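Local coordinates for abhydrolase domain-containing protein (PDB 5H3H) that acts as an esterase of the alpha/beta-hydrolase fold, hydrolysing ester bonds and probably also acting as a perhydrolase, forming peroxycarboxylic acids, at residues B[14-19]-B[32-37]; B[125-130]-B[221-226]; B[133-138]-B[228-233]. All blocks are in the same frame, centred on the assembly; numbering follows the deposited sequence.

Interaction 1 of 3, residues B[14-19]-B[32-37]; sequences YVEDIG and ANNNMF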
loop_
_atom_site.group_PDB
_atom_site.type_symbol
_atom_site.label_atom_id
_atom_site.label_comp_id
_atom_site.label_asym_id
_atom_site.label_seq_id
_atom_site.Cartn_x
_atom_site.Cartn_y
_atom_site.Cartn_z
ATOM N N TYR B 14 -7.120 -6.537 21.896
ATOM C CA TYR B 14 -8.387 -6.064 22.426
ATOM C C TYR B 14 -8.817 -4.840 21.650
ATOM O O TYR B 14 -7.995 -3.980 21.368
ATOM C CB TYR B 14 -8.261 -5.700 23.898
ATOM C CG TYR B 14 -9.547 -5.227 24.479
ATOM C CD1 TYR B 14 -10.562 -6.119 24.733
ATOM C CD2 TYR B 14 -9.771 -3.874 24.722
ATOM C CE1 TYR B 14 -11.763 -5.692 25.245
ATOM C CE2 TYR B 14 -10.970 -3.423 25.227
ATOM C CZ TYR B 14 -11.977 -4.348 25.481
ATOM O OH TYR B 14 -13.197 -3.976 26.006
ATOM N N VAL B 15 -10.102 -4.754 21.335
ATOM C CA VAL B 15 -10.685 -3.585 20.708
ATOM C C VAL B 15 -11.997 -3.222 21.409
ATOM O O VAL B 15 -12.898 -4.067 21.554
ATOM C CB VAL B 15 -11.012 -3.859 19.218
ATOM C CG1 VAL B 15 -11.532 -2.579 18.574
ATOM C CG2 VAL B 15 -9.805 -4.353 18.477
ATOM N N GLU B 16 -12.119 -1.962 21.841
ATOM C CA GLU B 16 -13.321 -1.436 22.393
ATOM C C GLU B 16 -14.145 -0.928 21.172
ATOM O O GLU B 16 -13.889 0.131 20.582
ATOM C CB GLU B 16 -12.987 -0.294 23.386
ATOM C CG GLU B 16 -14.135 0.179 24.255
ATOM C CD GLU B 16 -14.450 -0.688 25.495
ATOM O OE1 GLU B 16 -13.627 -1.540 25.876
ATOM O OE2 GLU B 16 -15.534 -0.487 26.125
ATOM N N ASP B 17 -15.126 -1.718 20.778
ATOM C CA ASP B 17 -15.893 -1.423 19.571
ATOM C C ASP B 17 -17.306 -1.040 20.057
ATOM O O ASP B 17 -18.024 -1.875 20.612
ATOM C CB ASP B 17 -15.864 -2.637 18.646
ATOM C CG ASP B 17 -16.796 -2.476 17.393
ATOM O OD1 ASP B 17 -17.324 -1.366 17.156
ATOM O OD2 ASP B 17 -16.991 -3.471 16.631
ATOM N N ILE B 18 -17.670 0.227 19.899
ATOM C CA ILE B 18 -18.887 0.803 20.514
ATOM C C ILE B 18 -19.621 1.757 19.544
ATOM O O ILE B 18 -18.971 2.671 18.957
ATOM C CB ILE B 18 -18.534 1.677 21.746
ATOM C CG1 ILE B 18 -17.730 0.898 22.754
ATOM C CG2 ILE B 18 -19.801 2.121 22.440
ATOM C CD1 ILE B 18 -17.200 1.748 23.917
ATOM N N GLY B 19 -20.949 1.603 19.414
ATOM C CA GLY B 19 -21.781 2.482 18.589
ATOM C C GLY B 19 -22.014 1.885 17.212
ATOM O O GLY B 19 -21.520 0.794 16.918
ATOM N N ALA B 32 0.025 4.186 27.330
ATOM C CA ALA B 32 -1.282 4.209 27.953
ATOM C C ALA B 32 -2.151 3.066 27.340
ATOM O O ALA B 32 -1.646 1.935 27.120
ATOM C CB ALA B 32 -1.893 5.566 27.772
ATOM N N ASN B 33 -3.435 3.353 27.125
ATOM C CA ASN B 33 -4.350 2.466 26.368
ATOM C C ASN B 33 -5.514 3.281 25.803
ATOM O O ASN B 33 -5.569 4.472 26.054
ATOM C CB ASN B 33 -4.826 1.246 27.188
ATOM C CG ASN B 33 -5.576 1.624 28.439
ATOM O OD1 ASN B 33 -6.638 2.215 28.369
ATOM N ND2 ASN B 33 -5.056 1.221 29.588
ATOM N N ASN B 34 -6.411 2.641 25.031
ATOM C CA ASN B 34 -7.557 3.339 24.401
ATOM C C ASN B 34 -8.407 4.163 25.345
ATOM O O ASN B 34 -9.057 5.135 24.921
ATOM C CB ASN B 34 -8.445 2.345 23.592
ATOM C CG ASN B 34 -9.573 1.759 24.400
ATOM O OD1 ASN B 34 -9.420 0.739 25.158
ATOM N ND2 ASN B 34 -10.733 2.368 24.261
ATOM N N ASN B 35 -8.443 3.794 26.627
ATOM C CA ASN B 35 -9.171 4.559 27.620
ATOM C C ASN B 35 -8.699 6.006 27.758
ATOM O O ASN B 35 -9.451 6.814 28.224
ATOM C CB ASN B 35 -9.200 3.900 29.038
ATOM C CG ASN B 35 -10.025 2.642 29.085
ATOM O OD1 ASN B 35 -11.105 2.581 28.520
ATOM N ND2 ASN B 35 -9.519 1.615 29.775
ATOM N N MET B 36 -7.502 6.354 27.327
ATOM C CA MET B 36 -7.113 7.789 27.396
ATOM C C MET B 36 -8.033 8.686 26.535
ATOM O O MET B 36 -8.004 9.881 26.690
ATOM C CB MET B 36 -5.680 8.029 26.953
ATOM C CG MET B 36 -5.451 7.785 25.503
ATOM S SD MET B 36 -3.752 7.965 24.961
ATOM C CE MET B 36 -3.996 9.159 23.688
ATOM N N PHE B 37 -8.806 8.102 25.618
ATOM C CA PHE B 37 -9.666 8.878 24.717
ATOM C C PHE B 37 -11.083 9.044 25.272
ATOM O O PHE B 37 -11.986 9.520 24.542
ATOM C CB PHE B 37 -9.757 8.184 23.345
ATOM C CG PHE B 37 -8.476 8.170 22.573
ATOM C CD1 PHE B 37 -7.864 9.368 22.194
ATOM C CD2 PHE B 37 -7.867 6.969 22.217
ATOM C CE1 PHE B 37 -6.687 9.359 21.460
ATOM C CE2 PHE B 37 -6.687 6.945 21.503
ATOM C CZ PHE B 37 -6.094 8.170 21.091
#
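Glu-16 meets the amide of Asn-34 with its aliphatic stem rather than its acid, and no hydrogen bond crosses this contact. It joins strand 12-18 of the alpha/beta-hydrolase sheet to the loop between strand 23-27 and helix 38-46, the loop that earlier gives Gly-29 and Trp-30 to the ligand pocket. Glu-16 CB approaches Asn-34 CG to 4.1 Å, the two side chains crossing at about a right angle; the carboxylate and amide planes are nearly parallel, 17° apart. Tyr-14 adds a looser touch, the CE2 edge of its ring turned to the same amide. With CG anti to the backbone N and the chain bent at chi2 (80°), Glu-16 folds its carboxylate back to the Tyr-14 hydroxyl, in the plane of that ring. The modelled separation of Tyr-14 OH and Glu-16 OE1, 2.5 Å, is very short, and its exact value is doubtful. The backbone N of Asn-34 donates to the carboxylate of Asp-55 (OD1), while the backbone of Asp-55 pairs with Tyr-14, tying both segments to one residue. Just before the 3-10 turn 34-37, Asn-33 forms an Asx turn: its OD1 accepts from Asn-35 N at 3.0 Å, in the carbonyl plane.

Interaction 2 of 3, residues B[125-130]-B[221-226]; sequences PVFTQR and QVCPFE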
loop_
_atom_site.group_PDB
_atom_site.type_symbol
_atom_site.label_atom_id
_atom_site.label_comp_id
_atom_site.label_asym_id
_atom_site.label_seq_id
_atom_site.Cartn_x
_atom_site.Cartn_y
_atom_site.Cartn_z
ATOM N N PRO B 125 7.777 12.788 11.871
ATOM C CA PRO B 125 8.275 11.510 11.243
ATOM C C PRO B 125 9.303 10.681 12.001
ATOM O O PRO B 125 9.550 9.507 11.621
ATOM C CB PRO B 125 8.931 11.987 9.919
ATOM C CG PRO B 125 9.006 13.479 10.022
ATOM C CD PRO B 125 7.834 13.895 10.901
ATOM N N VAL B 126 9.910 11.274 13.028
ATOM C CA VAL B 126 10.847 10.588 13.870
ATOM C C VAL B 126 10.648 11.190 15.231
ATOM O O VAL B 126 10.411 12.376 15.381
ATOM C CB VAL B 126 12.324 10.813 13.489
ATOM C CG1 VAL B 126 13.166 9.607 13.897
ATOM C CG2 VAL B 126 12.517 11.118 12.015
ATOM N N PHE B 127 10.743 10.347 16.234
ATOM C CA PHE B 127 10.569 10.816 17.631
ATOM C C PHE B 127 11.895 11.333 18.226
ATOM O O PHE B 127 11.883 12.066 19.209
ATOM C CB PHE B 127 10.010 9.650 18.487
ATOM C CG PHE B 127 9.747 9.997 19.936
ATOM C CD1 PHE B 127 8.765 10.896 20.274
ATOM C CD2 PHE B 127 10.477 9.376 20.954
ATOM C CE1 PHE B 127 8.499 11.205 21.592
ATOM C CE2 PHE B 127 10.218 9.659 22.259
ATOM C CZ PHE B 127 9.214 10.574 22.594
ATOM N N THR B 128 13.000 10.854 17.682
ATOM C CA THR B 128 14.342 11.185 18.175
ATOM C C THR B 128 15.161 11.934 17.096
ATOM O O THR B 128 14.830 11.890 15.905
ATOM C CB THR B 128 15.069 9.920 18.713
ATOM O OG1 THR B 128 15.135 8.880 17.700
ATOM C CG2 THR B 128 14.314 9.426 19.957
ATOM N N GLN B 129 16.183 12.665 17.531
ATOM C CA GLN B 129 16.961 13.514 16.601
ATOM C C GLN B 129 17.781 12.665 15.633
ATOM O O GLN B 129 18.111 11.520 15.926
ATOM C CB GLN B 129 17.881 14.458 17.365
ATOM C CG GLN B 129 17.173 15.283 18.413
ATOM C CD GLN B 129 17.806 16.658 18.652
ATOM O OE1 GLN B 129 18.911 16.953 18.163
ATOM N NE2 GLN B 129 17.094 17.511 19.392
ATOM N N ARG B 130 18.011 13.194 14.439
ATOM C CA ARG B 130 18.787 12.528 13.390
ATOM C C ARG B 130 19.526 13.595 12.600
ATOM O O ARG B 130 19.204 14.788 12.714
ATOM C CB ARG B 130 17.917 11.773 12.393
ATOM C CG ARG B 130 17.172 10.565 12.912
ATOM C CD ARG B 130 17.977 9.273 13.031
ATOM N NE ARG B 130 17.044 8.201 13.382
ATOM C CZ ARG B 130 16.450 8.065 14.567
ATOM N NH1 ARG B 130 16.698 8.919 15.563
ATOM N NH2 ARG B 130 15.596 7.073 14.767
ATOM N N GLN B 221 6.351 18.982 25.366
ATOM C CA GLN B 221 7.721 18.704 25.729
ATOM C C GLN B 221 8.098 17.291 25.313
ATOM O O GLN B 221 9.250 16.905 25.353
ATOM C CB GLN B 221 7.910 18.897 27.245
ATOM C CG GLN B 221 7.395 20.246 27.735
ATOM C CD GLN B 221 7.760 20.587 29.175
ATOM O OE1 GLN B 221 8.240 19.758 29.927
ATOM N NE2 GLN B 221 7.528 21.819 29.556
ATOM N N VAL B 222 7.104 16.489 24.952
ATOM C CA VAL B 222 7.325 15.092 24.615
ATOM C C VAL B 222 7.656 14.908 23.105
ATOM O O VAL B 222 8.677 14.296 22.760
ATOM C CB VAL B 222 6.071 14.286 25.003
ATOM C CG1 VAL B 222 6.218 12.848 24.559
ATOM C CG2 VAL B 222 5.858 14.345 26.522
ATOM N N CYS B 223 6.716 15.380 22.265
ATOM C CA CYS B 223 6.847 15.554 20.850
ATOM C C CYS B 223 6.827 17.059 20.557
ATOM O O CYS B 223 5.792 17.709 20.543
ATOM C CB CYS B 223 5.697 14.887 20.099
ATOM S SG CYS B 223 5.713 13.112 20.262
ATOM N N PRO B 224 7.986 17.623 20.283
ATOM C CA PRO B 224 8.017 19.047 20.118
ATOM C C PRO B 224 7.203 19.540 18.905
ATOM O O PRO B 224 7.081 18.862 17.815
ATOM C CB PRO B 224 9.517 19.381 19.955
ATOM C CG PRO B 224 10.263 18.120 20.027
ATOM C CD PRO B 224 9.308 16.972 20.229
ATOM N N PHE B 225 6.655 20.715 19.082
ATOM C CA PHE B 225 5.842 21.306 18.038
ATOM C C PHE B 225 6.486 21.306 16.647
ATOM O O PHE B 225 5.742 21.187 15.629
ATOM C CB PHE B 225 5.436 22.699 18.418
ATOM C CG PHE B 225 4.492 23.305 17.443
ATOM C CD1 PHE B 225 3.144 22.957 17.462
ATOM C CD2 PHE B 225 4.941 24.218 16.479
ATOM C CE1 PHE B 225 2.259 23.510 16.533
ATOM C CE2 PHE B 225 4.044 24.795 15.560
ATOM C CZ PHE B 225 2.719 24.409 15.569
ATOM N N GLU B 226 7.835 21.421 16.594
ATOM C CA GLU B 226 8.572 21.312 15.339
ATOM C C GLU B 226 8.223 20.032 14.521
ATOM O O GLU B 226 8.198 20.076 13.265
ATOM C CB GLU B 226 10.079 21.437 15.540
ATOM C CG GLU B 226 10.527 22.842 15.939
ATOM C CD GLU B 226 10.693 23.059 17.433
ATOM O OE1 GLU B 226 10.040 22.366 18.258
ATOM O OE2 GLU B 226 11.508 23.941 17.784
#
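Phe-127 and Cys-223 make a sulfur-aromatic contact at the ring's edge. Cys-223 SG lies close to the plane of the Phe-127 ring, 85° off its normal. It sits beside the CD1-CE1 bond, 3.6 Å from CE1 of Phe-127. CG of Phe-127 stands anti to the backbone N (chi1 -178°), which carries the ring out of its own loop and across to the other segment. The apolar part is completed by Val-222, whose CG1 rests 4.1 Å from Phe-127 CE1. Among polar groups, Val-222 O comes obliquely to the ring, 3.3 Å from Phe-127 CE1, and it is buried by this contact with no hydrogen-bond partner in the model. The backbone around it is nevertheless fixed, since the N atoms of Val-222 and Cys-223 both donate to Asp-220 OD1. Within 125-130, Arg-130 NH1 reaches Thr-128 OG1 at 2.6 Å and Gln-129 O at 3.0 Å, both in the guanidinium plane, though NH1 stands above the carbonyl plane of Gln-129. These bonds tie Arg-130 back to the residues just before it; Arg-197 O is a further partner of Thr-128 OG1 and Arg-130 NH2. Val-126 CG1 covers one guanidinium face. Phe-127 itself touches the bound ethaneperoxoic acid, and Val-222 leans on His-248, another pocket residue. Asp-220, His-248 and Ser-96 are arranged as in a Ser-His-Asp triad, so the contact probably joins the acid-bearing loop after strand 211-217 to the pocket wall of an alpha/beta-hydrolase active site.

Interaction 3 of 3, residues B[133-138]-B[228-233]; sequences YPYGMT and AEVMHE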
loop_
_atom_site.group_PDB
_atom_site.type_symbol
_atom_site.label_atom_id
_atom_site.label_comp_id
_atom_site.label_asym_id
_atom_site.label_seq_id
_atom_site.Cartn_x
_atom_site.Cartn_y
_atom_site.Cartn_z
ATOM N N TYR B 133 17.591 16.511 11.309
ATOM C CA TYR B 133 16.278 16.492 11.970
ATOM C C TYR B 133 16.590 16.778 13.425
ATOM O O TYR B 133 16.574 15.884 14.266
ATOM C CB TYR B 133 15.607 15.133 11.731
ATOM C CG TYR B 133 14.179 15.000 12.184
ATOM C CD1 TYR B 133 13.118 15.502 11.422
ATOM C CD2 TYR B 133 13.877 14.352 13.379
ATOM C CE1 TYR B 133 11.805 15.379 11.867
ATOM C CE2 TYR B 133 12.587 14.189 13.812
ATOM C CZ TYR B 133 11.535 14.665 13.066
ATOM O OH TYR B 133 10.263 14.473 13.580
ATOM N N PRO B 134 16.929 18.041 13.725
ATOM C CA PRO B 134 17.448 18.367 15.055
ATOM C C PRO B 134 16.303 18.727 16.032
ATOM O O PRO B 134 16.303 19.789 16.674
ATOM C CB PRO B 134 18.357 19.556 14.753
ATOM C CG PRO B 134 17.574 20.295 13.690
ATOM C CD PRO B 134 17.008 19.201 12.815
ATOM N N TYR B 135 15.334 17.824 16.153
ATOM C CA TYR B 135 14.164 18.030 16.997
ATOM C C TYR B 135 13.867 16.750 17.765
ATOM O O TYR B 135 13.934 15.674 17.173
ATOM C CB TYR B 135 12.926 18.315 16.159
ATOM C CG TYR B 135 13.089 19.162 14.924
ATOM C CD1 TYR B 135 13.216 20.557 15.013
ATOM C CD2 TYR B 135 13.035 18.571 13.654
ATOM C CE1 TYR B 135 13.304 21.342 13.870
ATOM C CE2 TYR B 135 13.128 19.344 12.500
ATOM C CZ TYR B 135 13.255 20.725 12.606
ATOM O OH TYR B 135 13.362 21.479 11.438
ATOM N N GLY B 136 13.559 16.890 19.050
ATOM C CA GLY B 136 13.052 15.795 19.908
ATOM C C GLY B 136 14.081 15.279 20.887
ATOM O O GLY B 136 15.171 15.792 20.986
ATOM N N MET B 137 13.733 14.240 21.600
ATOM C CA MET B 137 14.671 13.573 22.450
ATOM C C MET B 137 15.822 13.002 21.604
ATOM O O MET B 137 15.633 12.709 20.449
ATOM C CB MET B 137 13.951 12.445 23.206
ATOM C CG MET B 137 12.882 12.948 24.144
ATOM S SD MET B 137 12.241 11.577 25.160
ATOM C CE MET B 137 11.048 12.556 26.068
ATOM N N THR B 138 17.024 12.890 22.148
ATOM C CA THR B 138 18.098 12.246 21.403
ATOM C C THR B 138 17.821 10.815 21.681
ATOM O O THR B 138 16.989 10.512 22.552
ATOM C CB THR B 138 19.475 12.625 21.939
ATOM O OG1 THR B 138 19.541 12.285 23.345
ATOM C CG2 THR B 138 19.673 14.117 21.814
ATOM N N ALA B 228 5.321 18.843 14.176
ATOM C CA ALA B 228 4.093 19.220 13.468
ATOM C C ALA B 228 4.377 20.032 12.217
ATOM O O ALA B 228 3.792 19.806 11.188
ATOM C CB ALA B 228 3.134 19.991 14.369
ATOM N N GLU B 229 5.286 20.996 12.323
ATOM C CA GLU B 229 5.728 21.745 11.147
ATOM C C GLU B 229 6.268 20.827 10.057
ATOM O O GLU B 229 5.984 20.999 8.882
ATOM C CB GLU B 229 6.743 22.822 11.578
ATOM C CG GLU B 229 6.045 23.979 12.292
ATOM C CD GLU B 229 6.964 25.006 12.975
ATOM O OE1 GLU B 229 8.169 24.738 13.173
ATOM O OE2 GLU B 229 6.453 26.082 13.348
ATOM N N VAL B 230 7.024 19.827 10.439
ATOM C CA VAL B 230 7.611 18.923 9.474
ATOM C C VAL B 230 6.519 18.091 8.785
ATOM O O VAL B 230 6.499 17.953 7.545
ATOM C CB VAL B 230 8.701 18.075 10.098
ATOM C CG1 VAL B 230 9.120 16.919 9.182
ATOM C CG2 VAL B 230 9.910 18.960 10.379
ATOM N N MET B 231 5.573 17.620 9.575
ATOM C CA MET B 231 4.491 16.823 9.027
ATOM C C MET B 231 3.637 17.603 8.066
ATOM O O MET B 231 3.269 17.062 7.038
ATOM C CB MET B 231 3.620 16.256 10.127
ATOM C CG MET B 231 4.247 15.089 10.831
ATOM S SD MET B 231 3.156 14.375 12.121
ATOM C CE MET B 231 3.264 15.575 13.453
ATOM N N HIS B 232 3.318 18.854 8.426
ATOM C CA HIS B 232 2.474 19.758 7.633
ATOM C C HIS B 232 3.141 20.100 6.274
ATOM O O HIS B 232 2.446 20.305 5.268
ATOM C CB HIS B 232 2.168 21.040 8.454
ATOM C CG HIS B 232 1.118 21.949 7.867
ATOM N ND1 HIS B 232 1.273 23.316 7.789
ATOM C CD2 HIS B 232 -0.129 21.700 7.406
ATOM C CE1 HIS B 232 0.191 23.859 7.262
ATOM N NE2 HIS B 232 -0.669 22.895 7.010
ATOM N N GLU B 233 4.465 20.189 6.258
ATOM C CA GLU B 233 5.163 20.513 5.037
ATOM C C GLU B 233 5.147 19.331 4.072
ATOM O O GLU B 233 5.010 19.541 2.865
ATOM C CB GLU B 233 6.607 20.983 5.292
ATOM C CG GLU B 233 6.682 22.484 5.510
ATOM C CD GLU B 233 8.066 23.038 5.286
ATOM O OE1 GLU B 233 8.227 23.993 4.479
ATOM O OE2 GLU B 233 8.990 22.504 5.931
#
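Tyr-133 holds CG anti to its backbone N (chi1 -172°), Tyr-135 holds CG beside its backbone N (chi1 -38°), and the two rings thereby converge on Val-230 of helix 225-234. Val-230 divides its branches between them: CG1 goes to the edge of the Tyr-133 ring, near its plane and 4.1 Å from Tyr-133 CE1, while CG2 comes obliquely to the second ring, 3.9 Å from Tyr-135 CE2. Everything that crosses is apolar, one valine from the helix against two aromatic rings from the loop. The rings also brace each other. Tyr-135 CD2 sits 3.7 Å above the plane of the Tyr-133 ring, offset toward its rim, and Tyr-133 CD1 in turn lies at the edge of the Tyr-135 ring, in its plane. Between them the backbone turns sharply in an inverse gamma turn centred on Pro-134, closed by a weak bond of 3.0 Å from Tyr-135 N to Tyr-133 O. Pro-134 CD covers part of the Tyr-135 ring from one face. The buried Tyr-133 spends its hydroxyl on the carbonyl O of Val-126, which satisfies this polar atom and ties the end of the side chain to the loop. Farther along, Thr-138 is the N-cap of helix 139-149; its side chain caps a backbone N there and its own N bonds to Glu-141 OE2, consistent with a capping box. On the helix side, Ala-228 and Met-231 pack on Ile-214 of strand 211-217 while Val-230 meets the loop. Helix 225-234 thus belongs to the beta-alpha-beta crossover between the parallel strands 211-217 and 239-243 of the alpha/beta-hydrolase fold.

How the interactions relate
Interactions 2 and 3 lie side by side, centres about 5 Å apart, and both tie the loop between strand 114-120 and helix 139-149 to helix 225-234 or the turn leading into it. Their segments alternate along the chain, and backbone bonding of Gln-129 with Met-137 stitches the two halves of that loop together. Interaction 2 is buried at the ligand pocket and mixes sulfur, aromatic and carbonyl contacts; interaction 3, farther from the ligand and only partly buried, is purely apolar. Interaction 1 stands across the chain's centre, about 25 and 28 Å from the others between centres: a buried contact at the sheet's other flank, with polar side chains meeting largely through carbon.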